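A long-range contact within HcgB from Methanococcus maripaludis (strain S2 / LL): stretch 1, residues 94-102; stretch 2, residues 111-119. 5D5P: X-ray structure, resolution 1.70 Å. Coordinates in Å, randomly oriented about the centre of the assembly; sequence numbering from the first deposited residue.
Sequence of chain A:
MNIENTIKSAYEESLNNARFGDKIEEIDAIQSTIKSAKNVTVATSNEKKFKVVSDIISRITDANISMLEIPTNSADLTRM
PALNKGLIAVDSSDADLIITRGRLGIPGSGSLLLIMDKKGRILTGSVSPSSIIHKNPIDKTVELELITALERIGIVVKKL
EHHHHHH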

# COMPACT_ATOMS: atom_id res chain seq x y z
N ASP A 94 -14.40 -4.80 -18.51
CA ASP A 94 -13.59 -6.01 -18.69
C ASP A 94 -12.13 -5.67 -19.02
O ASP A 94 -11.51 -6.31 -19.87
N ALA A 95 -11.59 -4.69 -18.31
CA ALA A 95 -10.16 -4.34 -18.41
C ALA A 95 -9.29 -5.52 -18.01
O ALA A 95 -9.67 -6.28 -17.10
N ASP A 96 -8.15 -5.68 -18.68
CA ASP A 96 -7.13 -6.70 -18.36
C ASP A 96 -6.20 -6.22 -17.26
O ASP A 96 -5.55 -7.00 -16.55
N LEU A 97 -6.11 -4.90 -17.15
CA LEU A 97 -5.17 -4.28 -16.23
C LEU A 97 -5.80 -2.98 -15.75
O LEU A 97 -6.38 -2.26 -16.55
N ILE A 98 -5.70 -2.72 -14.46
CA ILE A 98 -6.27 -1.51 -13.87
C ILE A 98 -5.16 -0.74 -13.15
O ILE A 98 -4.43 -1.31 -12.35
N ILE A 99 -5.04 0.54 -13.46
CA ILE A 99 -4.12 1.38 -12.71
C ILE A 99 -4.93 2.36 -11.91
O ILE A 99 -5.78 3.05 -12.46
N THR A 100 -4.73 2.35 -10.60
CA THR A 100 -5.53 3.19 -9.72
C THR A 100 -4.66 3.99 -8.80
O THR A 100 -3.56 3.57 -8.45
N ARG A 101 -5.13 5.17 -8.41
CA ARG A 101 -4.39 5.95 -7.46
C ARG A 101 -5.39 6.65 -6.57
O ARG A 101 -6.45 7.03 -7.05
N GLY A 102 -5.09 6.76 -5.29
CA GLY A 102 -5.99 7.45 -4.38
C GLY A 102 -5.38 7.40 -3.00
O GLY A 102 -4.21 7.03 -2.84
N SER A 111 -0.82 9.09 -0.60
CA SER A 111 -1.35 8.40 -1.77
C SER A 111 -0.76 7.04 -1.99
O SER A 111 0.40 6.79 -1.67
N LEU A 112 -1.58 6.18 -2.58
CA LEU A 112 -1.17 4.84 -3.00
C LEU A 112 -1.54 4.65 -4.46
O LEU A 112 -2.68 4.97 -4.84
N LEU A 113 -0.58 4.21 -5.28
CA LEU A 113 -0.89 3.76 -6.63
C LEU A 113 -0.80 2.23 -6.65
O LEU A 113 0.11 1.65 -6.08
N LEU A 114 -1.76 1.58 -7.31
CA LEU A 114 -1.76 0.12 -7.48
C LEU A 114 -1.91 -0.23 -8.94
O LEU A 114 -2.58 0.47 -9.71
N ILE A 115 -1.23 -1.29 -9.34
CA ILE A 115 -1.53 -1.96 -10.60
C ILE A 115 -2.18 -3.28 -10.25
O ILE A 115 -1.61 -4.09 -9.50
N MET A 116 -3.42 -3.43 -10.71
CA MET A 116 -4.26 -4.58 -10.42
C MET A 116 -4.61 -5.36 -11.70
O MET A 116 -4.65 -4.79 -12.80
N ASP A 117 -4.89 -6.65 -11.56
CA ASP A 117 -5.25 -7.40 -12.76
C ASP A 117 -6.78 -7.51 -12.87
O ASP A 117 -7.52 -6.86 -12.14
N LYS A 118 -7.24 -8.33 -13.81
CA LYS A 118 -8.66 -8.36 -14.16
C LYS A 118 -9.55 -8.85 -13.04
O LYS A 118 -10.76 -8.63 -13.10
N LYS A 119 -8.97 -9.53 -12.05
CA LYS A 119 -9.71 -10.00 -10.86
C LYS A 119 -9.56 -9.12 -9.65
O LYS A 119 -10.10 -9.42 -8.59

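Two neighbouring antiparallel strands, one running from Leu97 through Gly102 and beyond, the other beginning at Ser111, lie side by side here, and because they share a sheet their side chains do not interdigitate between them. They rise instead from the two faces, alternating along each chain, and pack against cross-strand neighbours. The backbone sets this arrangement: Ile98, Thr100 and Gly102 each exchange a pair of hydrogen bonds with Met116, Leu114 and Leu112, as in Ile98 N to Met116 O (2.9 Å) and Leu112 N to Gly102 O (2.8 Å). The side chains of Ile98, Met116, Thr100, Leu114 and Leu112 lie on one face, Gly102 adding none, and those of Ile99, Ile115, Arg101 and Leu113 lie on the other.

Thr100 has more of its surface covered by the partner strand than any other residue, 64 Å², and Ile98 follows with 62 Å². Thr100 is a t rotamer (chi1 179°). Its methyl packs against two residues of the facing strand: CG2 lies 3.6 Å from Leu114 CB and 3.9 Å from Met116 SD. The hydroxyl OG1 is hydrogen-bonded elsewhere in the structure, so a buried threonine can offer a methyl to its apolar neighbours without leaving its polar group unsatisfied. Beta-branched residues such as threonine and isoleucine are also well suited to the extended backbone of a strand.

Ile98 sits on the same face, with chi1 m and chi2 p. Its CB is 4.3 Å from Met116 CB, the close approach expected of a directly paired couple, while CD1 reaches to 3.7 Å from Asp117 O. Met116 (m, t, p) covers almost as much, and its long unbranched chain lets the sulfur reach past its own partner to the methyl of Thr100. Leu114 (m, t) completes this apolar group.

On the opposite face the isoleucines form the centre. Ile99 and Ile115 share the m, t conformation, and their CG1 atoms are 4.4 Å apart. Diagonal contacts extend the layer: Ile99 CG2 is 4.2 Å from Leu113 CD1, and Leu97 CD1 is 3.8 Å from Ile115 CG2. Leu97, with chi1 t and chi2 p, points its CB out to this face, but the end of its side chain comes nearer the other strand. All four residues are buried, and their hydrocarbon side chains suit that setting.

Arg101, with 61 Å² covered, stands on this same face where the contact becomes partly exposed. Its first three chi angles are all t, giving an extended chain that carries the guanidinium beyond Leu113 to Ser111. Its CB is 4.4 Å from Leu113 CB, and Ser111 OG lies over one face of the guanidinium, 3.2 Å from Arg101 NH2. The angle is too poor for a hydrogen bond; NE and NH2 find their partners elsewhere in the structure. Ser111 (chi1 m) directs its CB toward the other stretch. At the far end, Asp117 OD1 accepts a hydrogen bond from Lys119 N (3.0 Å), within its own stretch.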

# COMPACT_ATOMS: atom_id res chain seq x y z
CB ASP A 94 -14.19 -6.98 -19.70
CG ASP A 94 -15.25 -7.90 -19.06
OD1 ASP A 94 -14.91 -8.66 -18.11
OD2 ASP A 94 -16.42 -7.87 -19.51
CB ALA A 95 -9.85 -3.12 -17.54
CB ASP A 96 -6.25 -7.02 -19.57
CG ASP A 96 -7.02 -7.56 -20.72
OD1 ASP A 96 -8.00 -8.30 -20.47
OD2 ASP A 96 -6.63 -7.28 -21.87
CB LEU A 97 -3.82 -4.02 -16.93
CG LEU A 97 -2.60 -3.86 -16.03
CD1 LEU A 97 -2.20 -5.20 -15.37
CD2 LEU A 97 -1.43 -3.22 -16.80
CB ILE A 98 -7.40 -1.82 -12.86
CG1 ILE A 98 -8.63 -2.37 -13.57
CG2 ILE A 98 -7.81 -0.55 -12.07
CD1 ILE A 98 -8.51 -3.83 -14.00
CB ILE A 99 -3.13 2.12 -13.62
CG1 ILE A 99 -2.35 1.09 -14.42
CG2 ILE A 99 -2.20 3.01 -12.74
CD1 ILE A 99 -1.59 1.67 -15.51
CB THR A 100 -6.52 2.33 -8.88
OG1 THR A 100 -7.27 3.18 -8.02
CG2 THR A 100 -5.75 1.30 -8.03
CB ARG A 101 -3.51 6.96 -8.19
CG ARG A 101 -2.75 7.85 -7.29
CD ARG A 101 -2.23 9.07 -8.00
NE ARG A 101 -1.30 9.70 -7.10
CZ ARG A 101 -1.48 10.87 -6.51
NH1 ARG A 101 -2.60 11.57 -6.70
NH2 ARG A 101 -0.53 11.33 -5.71
CB SER A 111 -1.10 9.22 -3.04
OG SER A 111 -1.81 10.44 -2.95
CB LEU A 112 -1.87 3.76 -2.12
CG LEU A 112 -1.70 2.32 -2.57
CD1 LEU A 112 -0.26 1.82 -2.37
CD2 LEU A 112 -2.69 1.43 -1.80
CB LEU A 113 0.08 4.39 -7.66
CG LEU A 113 -0.11 3.91 -9.10
CD1 LEU A 113 0.26 5.04 -10.07
CD2 LEU A 113 0.78 2.72 -9.40
CB LEU A 114 -2.92 -0.53 -6.71
CG LEU A 114 -2.92 -0.36 -5.18
CD1 LEU A 114 -4.26 -0.89 -4.61
CD2 LEU A 114 -1.75 -1.10 -4.55
CB ILE A 115 -0.27 -2.17 -11.45
CG1 ILE A 115 0.45 -0.84 -11.64
CG2 ILE A 115 -0.65 -2.83 -12.78
CD1 ILE A 115 1.70 -0.95 -12.56
CB MET A 116 -5.52 -4.11 -9.71
CG MET A 116 -5.20 -3.50 -8.33
SD MET A 116 -6.58 -2.49 -7.72
CE MET A 116 -7.94 -3.62 -7.64
CB ASP A 117 -4.59 -8.80 -12.78
CG ASP A 117 -5.32 -9.83 -11.91
OD1 ASP A 117 -6.16 -9.46 -11.08
OD2 ASP A 117 -5.12 -11.04 -12.15
CB LYS A 118 -8.86 -9.22 -15.41
CG LYS A 118 -8.36 -10.63 -15.22
CD LYS A 118 -8.57 -11.47 -16.48
CE LYS A 118 -7.86 -12.82 -16.35
NZ LYS A 118 -8.31 -13.54 -15.12
CB LYS A 119 -9.24 -11.41 -10.45
CG LYS A 119 -9.54 -12.50 -11.46
CD LYS A 119 -9.16 -13.87 -10.92
CE LYS A 119 -9.72 -14.97 -11.80
NZ LYS A 119 -9.16 -16.28 -11.44